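Local coordinates for protein glutaredoxin (Chlorella sorokiniana, PDB 4I2U) that binds glutathione and probably acts as a thiol-disulfide oxidoreductase of the glutaredoxin family, with a part in cell redox homeostasis, at residues D85-L90 with G94-M99; R33-F38 with P72-D77. One frame throughout, in Å; residues are numbered along the deposited sequence. Where two conformers were deposited one is given.

Contact 1: D85-L90 with G94-M99; sequences DDTDAL and GKLEVM. With GSH (glutathione), chain B.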
loop_
_atom_site.group_PDB
_atom_site.type_symbol
_atom_site.label_atom_id
_atom_site.label_comp_id
_atom_site.label_asym_id
_atom_site.label_seq_id
_atom_site.Cartn_x
_atom_site.Cartn_y
_atom_site.Cartn_z
ATOM N N ASP A 85 8.879 -1.648 6.339
ATOM C CA ASP A 85 9.520 -2.793 6.954
ATOM C C ASP A 85 8.557 -3.973 7.004
ATOM O O ASP A 85 8.946 -5.091 6.721
ATOM C CB ASP A 85 10.000 -2.457 8.354
ATOM C CG ASP A 85 11.223 -1.561 8.360
ATOM O OD1 ASP A 85 11.903 -1.438 7.318
ATOM O OD2 ASP A 85 11.468 -0.978 9.425
ATOM N N ASP A 86 7.297 -3.728 7.356
ATOM C CA ASP A 86 6.318 -4.817 7.431
ATOM C C ASP A 86 6.116 -5.459 6.070
ATOM O O ASP A 86 6.058 -6.696 5.950
ATOM C CB ASP A 86 4.950 -4.327 7.925
ATOM C CG ASP A 86 4.962 -3.826 9.340
ATOM O OD1 ASP A 86 5.697 -4.384 10.182
ATOM O OD2 ASP A 86 4.199 -2.873 9.608
ATOM N N THR A 87 5.984 -4.643 5.035
ATOM C CA THR A 87 5.700 -5.163 3.709
ATOM C C THR A 87 6.888 -5.968 3.203
ATOM O O THR A 87 6.714 -7.040 2.598
ATOM C CB THR A 87 5.344 -4.024 2.742
ATOM O OG1 THR A 87 4.156 -3.363 3.191
ATOM C CG2 THR A 87 5.088 -4.544 1.340
ATOM N N ASP A 88 8.088 -5.472 3.421
ATOM C CA ASP A 88 9.287 -6.207 3.057
ATOM C C ASP A 88 9.372 -7.547 3.791
ATOM O O ASP A 88 9.703 -8.574 3.195
ATOM C CB ASP A 88 10.508 -5.355 3.369
ATOM C CG ASP A 88 11.778 -5.997 2.919
ATOM O OD1 ASP A 88 12.029 -6.007 1.693
ATOM O OD2 ASP A 88 12.507 -6.513 3.795
ATOM N N ALA A 89 9.075 -7.549 5.081
ATOM C CA ALA A 89 9.089 -8.786 5.863
ATOM C C ALA A 89 8.057 -9.778 5.348
ATOM O O ALA A 89 8.330 -10.977 5.235
ATOM C CB ALA A 89 8.843 -8.477 7.319
ATOM N N LEU A 90 6.867 -9.296 5.020
ATOM C CA LEU A 90 5.816 -10.174 4.498
ATOM C C LEU A 90 6.159 -10.719 3.119
ATOM O O LEU A 90 5.809 -11.838 2.784
ATOM C CB LEU A 90 4.492 -9.415 4.469
ATOM C CG LEU A 90 3.946 -9.078 5.848
ATOM C CD1 LEU A 90 2.862 -8.026 5.669
ATOM C CD2 LEU A 90 3.398 -10.283 6.574
ATOM N N GLY A 94 6.550 -15.139 2.932
ATOM C CA GLY A 94 5.547 -15.923 2.240
ATOM C C GLY A 94 4.140 -15.412 2.419
ATOM O O GLY A 94 3.254 -15.747 1.633
ATOM N N LYS A 95 3.903 -14.596 3.441
ATOM C CA LYS A 95 2.542 -14.170 3.747
ATOM C C LYS A 95 2.009 -13.155 2.744
ATOM O O LYS A 95 0.798 -13.112 2.470
ATOM C CB LYS A 95 2.458 -13.606 5.168
ATOM C CG LYS A 95 2.703 -14.622 6.240
ATOM C CD LYS A 95 2.536 -13.980 7.610
ATOM C CE LYS A 95 2.931 -14.922 8.720
ATOM N NZ LYS A 95 2.862 -16.333 8.273
ATOM N N LEU A 96 2.866 -12.308 2.194
ATOM C CA LEU A 96 2.403 -11.361 1.199
ATOM C C LEU A 96 1.895 -12.100 -0.027
ATOM O O LEU A 96 0.829 -11.785 -0.569
ATOM C CB LEU A 96 3.511 -10.384 0.831
ATOM C CG LEU A 96 3.108 -9.339 -0.220
ATOM C CD1 LEU A 96 1.924 -8.483 0.236
ATOM C CD2 LEU A 96 4.283 -8.471 -0.529
ATOM N N GLU A 97 2.633 -13.097 -0.471
ATOM C CA GLU A 97 2.201 -13.887 -1.617
ATOM C C GLU A 97 0.859 -14.548 -1.354
ATOM O O GLU A 97 0.013 -14.590 -2.231
ATOM C CB GLU A 97 3.238 -14.954 -1.961
ATOM C CG GLU A 97 4.452 -14.414 -2.664
ATOM C CD GLU A 97 5.592 -15.393 -2.626
ATOM O OE1 GLU A 97 6.345 -15.405 -1.638
ATOM O OE2 GLU A 97 5.729 -16.178 -3.588
ATOM N N VAL A 98 0.654 -15.085 -0.158
ATOM C CA VAL A 98 -0.636 -15.677 0.166
ATOM C C VAL A 98 -1.738 -14.631 0.021
ATOM O O VAL A 98 -2.781 -14.895 -0.578
ATOM C CB VAL A 98 -0.651 -16.278 1.599
ATOM C CG1 VAL A 98 -2.076 -16.694 2.013
ATOM C CG2 VAL A 98 0.306 -17.458 1.690
ATOM N N MET A 99 -1.522 -13.442 0.566
ATOM C CA MET A 99 -2.527 -12.390 0.446
ATOM C C MET A 99 -2.789 -11.977 -0.985
ATOM O O MET A 99 -3.939 -11.740 -1.377
ATOM C CB MET A 99 -2.121 -11.169 1.261
ATOM C CG MET A 99 -2.204 -11.433 2.752
ATOM S SD MET A 99 -1.978 -10.002 3.795
ATOM C CE MET A 99 -0.284 -9.758 3.536
HETATM N N1 GSH B . 9.371 1.852 10.132
HETATM C CA1 GSH B . 8.434 2.635 9.312
HETATM C C1 GSH B . 8.086 1.782 8.120
HETATM O O11 GSH B . 8.612 0.655 8.040
HETATM O O12 GSH B . 7.264 2.193 7.261
HETATM C CB1 GSH B . 9.096 3.966 8.967
HETATM C CG1 GSH B . 8.183 4.915 8.200
HETATM C CD1 GSH B . 8.583 6.366 8.406
HETATM O OE1 GSH B . 8.894 6.805 9.516
HETATM N N2 GSH B . 8.537 7.152 7.345
HETATM C CA2 GSH B . 8.785 8.594 7.436
HETATM C C2 GSH B . 7.520 9.380 7.694
HETATM O O2 GSH B . 6.419 8.883 7.514
HETATM C CB2 GSH B . 9.469 9.094 6.163
HETATM S SG2 GSH B . 11.166 8.470 6.008
HETATM N N3 GSH B . 7.664 10.610 8.165
HETATM C CA3 GSH B . 6.519 11.385 8.580
HETATM C C3 GSH B . 5.669 11.911 7.450
HETATM O O31 GSH B . 6.069 11.881 6.269
HETATM O O32 GSH B . 4.553 12.369 7.791
#
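The turn between the last two helices of this glutaredoxin, 84-93 and 95-102, is closed by Leu90 and Leu96, in the C-terminal helical part of the thioredoxin fold. The short axes of 85-90 and 95-99 stand nearly perpendicular, at 86°, with the chain turning at Gly94 between the two helices. Leu90 O takes the backbone N-H of Leu96 at 3.0 Å from N to O; the bond is nearly straight at the hydrogen (164°), but the donor sits well above the carbonyl plane. A weak, bent bond from Gly94 N reaches the same Leu90 O at 3.4 Å. Gly94 has positive phi, leaving the first helix and serving as N-cap residue of the second, and Asn93 OD1 accepts the N-H of Lys95.

Apolar side chains pack beside these bonds. Leu96 CB lies 3.9 Å from Leu90 CB, and its CG, anti to the backbone N (chi1 -180°), carries the branches toward Leu35 of helix 26-36 and Ile76. On the more open side, Leu90 CD2 packs against the aliphatic part of Lys95, 3.7 Å from CB, while the lysine chain continues away from the contact.

The other end of 85-90 belongs to the glutathione pocket. Asp85 N donates a nearly straight bond to glutathione O11 at 2.9 Å, and Asp85 OD1 forms a salt bridge with Lys30. Back at the turn, Met99 bends at its last torsion, placing CE 4.2 Å from Leu90 CD1.

Contact 2: R33-F38 with P72-D77; sequences RALEKF and PRVFID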
loop_
_atom_site.group_PDB
_atom_site.type_symbol
_atom_site.label_atom_id
_atom_site.label_comp_id
_atom_site.label_asym_id
_atom_site.label_seq_id
_atom_site.Cartn_x
_atom_site.Cartn_y
_atom_site.Cartn_z
ATOM N N ARG A 33 9.464 -1.932 -3.840
ATOM C CA ARG A 33 10.328 -2.981 -4.374
ATOM C C ARG A 33 9.878 -4.354 -3.929
ATOM O O ARG A 33 9.952 -5.320 -4.693
ATOM C CB ARG A 33 11.787 -2.715 -4.006
ATOM C CG ARG A 33 12.389 -1.550 -4.793
ATOM C CD ARG A 33 13.780 -1.146 -4.285
ATOM N NE ARG A 33 14.396 -0.143 -5.157
ATOM C CZ ARG A 33 15.433 0.626 -4.821
ATOM N NH1 ARG A 33 15.989 0.524 -3.618
ATOM N NH2 ARG A 33 15.913 1.506 -5.700
ATOM N N ALA A 34 9.385 -4.466 -2.705
ATOM C CA ALA A 34 8.862 -5.738 -2.226
ATOM C C ALA A 34 7.659 -6.192 -3.053
ATOM O O ALA A 34 7.580 -7.346 -3.479
ATOM C CB ALA A 34 8.484 -5.626 -0.760
ATOM N N LEU A 35 6.713 -5.295 -3.284
ATOM C CA LEU A 35 5.541 -5.613 -4.080
ATOM C C LEU A 35 5.912 -5.938 -5.535
ATOM O O LEU A 35 5.302 -6.819 -6.155
ATOM C CB LEU A 35 4.556 -4.442 -4.047
ATOM C CG LEU A 35 3.925 -4.175 -2.672
ATOM C CD1 LEU A 35 3.307 -2.806 -2.650
ATOM C CD2 LEU A 35 2.893 -5.239 -2.350
ATOM N N GLU A 36 6.934 -5.274 -6.063
ATOM C CA GLU A 36 7.321 -5.436 -7.460
ATOM C C GLU A 36 7.987 -6.764 -7.725
ATOM O O GLU A 36 8.161 -7.129 -8.885
ATOM C CB GLU A 36 8.236 -4.297 -7.895
ATOM C CG GLU A 36 7.501 -2.969 -8.070
ATOM C CD GLU A 36 8.416 -1.762 -8.097
ATOM O OE1 GLU A 36 9.647 -1.937 -8.185
ATOM O OE2 GLU A 36 7.888 -0.638 -8.022
ATOM N N LYS A 37 8.333 -7.516 -6.688
ATOM C CA LYS A 37 8.804 -8.883 -6.888
ATOM C C LYS A 37 7.691 -9.742 -7.471
ATOM O O LYS A 37 7.959 -10.745 -8.127
ATOM C CB LYS A 37 9.249 -9.499 -5.568
ATOM C CG LYS A 37 10.434 -8.837 -4.911
ATOM C CD LYS A 37 10.647 -9.412 -3.515
ATOM C CE LYS A 37 11.860 -8.812 -2.826
ATOM N NZ LYS A 37 13.138 -9.392 -3.322
ATOM N N PHE A 38 6.442 -9.375 -7.212
ATOM C CA PHE A 38 5.302 -10.225 -7.550
ATOM C C PHE A 38 4.369 -9.638 -8.577
ATOM O O PHE A 38 3.675 -10.396 -9.271
ATOM C CB PHE A 38 4.517 -10.544 -6.279
ATOM C CG PHE A 38 5.376 -11.082 -5.183
ATOM C CD1 PHE A 38 5.966 -12.320 -5.322
ATOM C CD2 PHE A 38 5.646 -10.339 -4.054
ATOM C CE1 PHE A 38 6.780 -12.830 -4.340
ATOM C CE2 PHE A 38 6.463 -10.851 -3.058
ATOM C CZ PHE A 38 7.031 -12.094 -3.203
ATOM N N PRO A 72 5.311 4.366 4.353
ATOM C CA PRO A 72 4.096 4.051 3.599
ATOM C C PRO A 72 2.997 3.421 4.452
ATOM O O PRO A 72 3.233 2.967 5.568
ATOM C CB PRO A 72 4.586 3.022 2.571
ATOM C CG PRO A 72 5.682 2.298 3.344
ATOM C CD PRO A 72 6.373 3.366 4.145
ATOM N N ARG A 73 1.793 3.378 3.891
ATOM C CA ARG A 73 0.704 2.575 4.430
ATOM C C ARG A 73 0.206 1.719 3.287
ATOM O O ARG A 73 -0.232 2.226 2.265
ATOM C CB ARG A 73 -0.411 3.443 5.023
ATOM C CG ARG A 73 0.048 4.387 6.135
ATOM C CD ARG A 73 -0.051 3.776 7.523
ATOM N NE ARG A 73 0.946 4.286 8.457
ATOM C CZ ARG A 73 1.027 3.912 9.726
ATOM N NH1 ARG A 73 0.123 3.078 10.238
ATOM N NH2 ARG A 73 1.997 4.384 10.490
ATOM N N VAL A 74 0.345 0.407 3.442
ATOM C CA VAL A 74 0.104 -0.555 2.365
ATOM C C VAL A 74 -1.167 -1.349 2.646
ATOM O O VAL A 74 -1.393 -1.820 3.776
ATOM C CB VAL A 74 1.301 -1.497 2.223
ATOM C CG1 VAL A 74 1.108 -2.466 1.088
ATOM C CG2 VAL A 74 2.585 -0.680 2.026
ATOM N N PHE A 75 -1.985 -1.496 1.603
ATOM C CA PHE A 75 -3.267 -2.194 1.690
ATOM C C PHE A 75 -3.368 -3.238 0.581
ATOM O O PHE A 75 -3.081 -2.945 -0.593
ATOM C CB PHE A 75 -4.429 -1.225 1.527
ATOM C CG PHE A 75 -4.547 -0.202 2.603
ATOM C CD1 PHE A 75 -3.743 0.921 2.619
ATOM C CD2 PHE A 75 -5.515 -0.347 3.580
ATOM C CE1 PHE A 75 -3.899 1.878 3.598
ATOM C CE2 PHE A 75 -5.664 0.607 4.566
ATOM C CZ PHE A 75 -4.867 1.726 4.568
ATOM N N ILE A 76 -3.752 -4.462 0.945
ATOM C CA ILE A 76 -3.978 -5.534 -0.013
ATOM C C ILE A 76 -5.451 -5.900 0.069
ATOM O O ILE A 76 -5.940 -6.344 1.110
ATOM C CB ILE A 76 -3.131 -6.779 0.320
ATOM C CG1 ILE A 76 -1.641 -6.438 0.468
ATOM C CG2 ILE A 76 -3.357 -7.843 -0.736
ATOM C CD1 ILE A 76 -0.993 -5.796 -0.754
ATOM N N ASP A 77 -6.171 -5.679 -1.013
ATOM C CA ASP A 77 -7.611 -5.935 -1.077
ATOM C C ASP A 77 -8.347 -5.257 0.078
ATOM O O ASP A 77 -9.289 -5.806 0.659
ATOM C CB ASP A 77 -7.889 -7.440 -1.090
ATOM C CG ASP A 77 -9.125 -7.818 -1.904
ATOM O OD1 ASP A 77 -9.819 -6.911 -2.420
ATOM O OD2 ASP A 77 -9.370 -9.029 -2.003
#
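Leu35 reaches from helix 26-36 to the strand 73-76, where its two methyl groups meet different residues. CD1 lies 4.4 Å from Val74 CG1, and CD2 lies 4.2 Å from Ile76 CD1, so the leucine fork spans two strand residues that point to the same side of the sheet. Its CG is anti to the carbonyl carbon (chi1 -67°), and the branches point at the sheet across a backbone separation of 9.8 Å between Leu35 CA and Val74 CA. The contact between the two segments is light, burying 84 Å² in all and resting on apolar side chains, yet all three residues are buried. Val17 touches both Leu35 and Ile76, Ile19 touches Val74, and Leu96 covers Leu35 from helix 95-102.

Away from the strand, 33-38 turns to solvent through the exposed Arg33 and Lys37. Within this segment, Lys37 CB lies over the centre of one face of the Phe38 ring, 3.9 Å above its plane. Across the strand, Phe75 alternates to the other side of the sheet, where its ring meets that of Phe80 with the planes at about 55°.

Pro72, just before the strand, follows a cis peptide bond and touches glutathione. A cis-proline leading into a strand that packs against the helix following a CxxC sequence (Cys25 and Cys28, probably the redox-active pair) is characteristic of the thioredoxin fold and its glutaredoxin members.

After helix 3-14 and strand 17-21, the chain enters helix 26-36, whose end takes part in contact 2. That contact closes a loop of 33 residues, holding strand 45-48 and helix 55-66, before the chain returns along strand 73-76. After strand 79-82, contact 1 closes a much shorter turn, with three residues between its segments. The two are therefore in series, neither enclosing nor crossing the other, yet their centres are only 8 Å apart. Thr87 OG1, hydrogen-bonded to Gly83 O, packs 3.3 Å from Val74 CG2, and Glu97 CG lies 3.3 Å from Phe38 CE1. Together they join helix 26-36, strand 73-76 and the two C-terminal helices.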